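Local coordinates for protein putative N-acetylmuramoyl-L-alanine amidase,autolysin cwp6 (Peptoclostridium difficile, PDB 5J72) that probably hydrolyses the amide bond between N-acetylmuramic acid and L-alanine in peptidoglycan, while its CWB2 modules anchor it to the cell wall, at residues N163-A168 against L186-D191. Sequence-based numbering, arbitrary orientation.
Sequences NGELAA and LANKDD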
# COMPACT_ATOMS: atom_id res chain seq x y z
N ASN A 163 2.39 -16.64 -14.70
CA ASN A 163 1.07 -16.96 -15.22
C ASN A 163 0.10 -15.96 -14.69
O ASN A 163 0.00 -15.84 -13.45
CB ASN A 163 0.69 -18.36 -14.71
CG ASN A 163 -0.70 -18.79 -15.17
OD1 ASN A 163 -1.65 -18.00 -15.20
ND2 ASN A 163 -0.87 -20.07 -15.61
N GLY A 164 -0.65 -15.26 -15.56
CA GLY A 164 -1.52 -14.18 -15.12
C GLY A 164 -2.76 -14.56 -14.33
O GLY A 164 -3.31 -13.71 -13.65
N GLU A 165 -3.23 -15.82 -14.44
CA GLU A 165 -4.43 -16.23 -13.68
C GLU A 165 -3.98 -17.02 -12.46
O GLU A 165 -4.82 -17.37 -11.65
CB GLU A 165 -5.41 -17.05 -14.57
CG GLU A 165 -5.67 -16.41 -15.95
CD GLU A 165 -6.49 -15.12 -15.92
OE1 GLU A 165 -6.94 -14.73 -14.82
OE2 GLU A 165 -6.68 -14.48 -17.00
N LEU A 166 -2.69 -17.33 -12.31
CA LEU A 166 -2.18 -17.97 -11.11
C LEU A 166 -1.22 -16.96 -10.52
O LEU A 166 -0.12 -17.33 -10.07
CB LEU A 166 -1.33 -19.25 -11.25
CG LEU A 166 -1.95 -20.46 -11.89
CD1 LEU A 166 -0.73 -21.31 -12.28
CD2 LEU A 166 -2.87 -21.23 -10.92
N ALA A 167 -1.59 -15.70 -10.52
CA ALA A 167 -0.66 -14.69 -10.05
C ALA A 167 -0.12 -14.93 -8.63
O ALA A 167 1.01 -14.52 -8.36
CB ALA A 167 -1.33 -13.33 -10.15
N ALA A 168 -0.88 -15.61 -7.73
CA ALA A 168 -0.41 -15.82 -6.35
C ALA A 168 0.92 -16.51 -6.36
O ALA A 168 1.66 -16.43 -5.38
CB ALA A 168 -1.40 -16.66 -5.56
N LEU A 186 2.72 -11.00 -18.34
CA LEU A 186 1.91 -12.17 -18.01
C LEU A 186 1.63 -13.13 -19.15
O LEU A 186 1.40 -12.71 -20.29
CB LEU A 186 0.54 -11.64 -17.48
CG LEU A 186 0.67 -10.66 -16.31
CD1 LEU A 186 -0.69 -10.12 -15.94
CD2 LEU A 186 1.37 -11.32 -15.13
N ALA A 187 1.60 -14.43 -18.80
CA ALA A 187 1.33 -15.51 -19.74
C ALA A 187 0.11 -16.34 -19.24
O ALA A 187 -0.35 -16.17 -18.11
CB ALA A 187 2.51 -16.44 -19.75
N ASN A 188 -0.39 -17.22 -20.13
CA ASN A 188 -1.39 -18.21 -19.80
C ASN A 188 -0.58 -19.47 -19.69
O ASN A 188 0.62 -19.47 -20.02
CB ASN A 188 -2.44 -18.30 -20.88
CG ASN A 188 -3.36 -17.12 -20.80
OD1 ASN A 188 -3.84 -16.80 -19.71
ND2 ASN A 188 -3.66 -16.41 -21.87
N LYS A 189 -1.16 -20.58 -19.23
CA LYS A 189 -0.34 -21.77 -19.08
C LYS A 189 0.24 -22.28 -20.38
O LYS A 189 1.39 -22.76 -20.39
CB LYS A 189 -1.20 -22.93 -18.47
CG LYS A 189 -0.36 -24.17 -18.23
CD LYS A 189 -1.23 -25.38 -17.86
CE LYS A 189 -0.32 -26.54 -17.61
NZ LYS A 189 -1.09 -27.80 -17.39
N ASP A 190 -0.52 -22.19 -21.48
CA ASP A 190 -0.01 -22.74 -22.73
C ASP A 190 0.12 -21.73 -23.88
O ASP A 190 0.39 -22.13 -25.01
CB ASP A 190 -0.96 -23.91 -23.17
CG ASP A 190 -0.98 -25.04 -22.16
OD1 ASP A 190 0.11 -25.52 -21.79
OD2 ASP A 190 -2.08 -25.42 -21.71
N ASP A 191 -0.08 -20.44 -23.63
CA ASP A 191 0.04 -19.42 -24.69
C ASP A 191 0.35 -18.05 -24.09
O ASP A 191 0.27 -17.88 -22.87
CB ASP A 191 -1.29 -19.29 -25.45
CG ASP A 191 -2.44 -18.70 -24.59
OD1 ASP A 191 -3.19 -19.49 -23.98
OD2 ASP A 191 -2.56 -17.44 -24.52
O HOH W 1 -6.45 -15.29 -19.69
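Where two neighbouring parallel strands of a CWB2 module run out, Gly164 N donates a short, nearly straight hydrogen bond to Ala187 O (2.7 Å, 168° at the hydrogen), lying almost along the C=O axis. The same oxygen receives a CA-H...O contact from Asn163 CA at 3.3 Å. This is the close, buried part of the contact: having no side chain, Gly164 lets its CA lie against Leu186 CB (4.0 Å) and CD2. Asn163, with CG anti to the backbone N (chi1 179°), makes an Asx turn: OD1 accepts from Glu165 N at 2.8 Å in the carbonyl plane, and weakly from Leu166 N, bending the chain off the strand. Asn163 ND2 lies near the Lys189 backbone and is hydrogen-bonded to Ser216 O. The outer side is looser. Exposed Glu165 and partly exposed Asn188 lie side by side, end groups nearly coplanar, and share a water that donates to Glu165 OE2 and Asn188 OD1, which suits polar side chains. Asn188 ND2 also donates a hydrogen bond to Asp191 OD2 (3.0 Å), and Asn188 N one to Asp191 O, closing the 188-191 turn. Strand 184-187 edges the four-stranded parallel sheet beside strand 158-163, its apolar Leu186 suitably buried against helices 140-151 and 375-387.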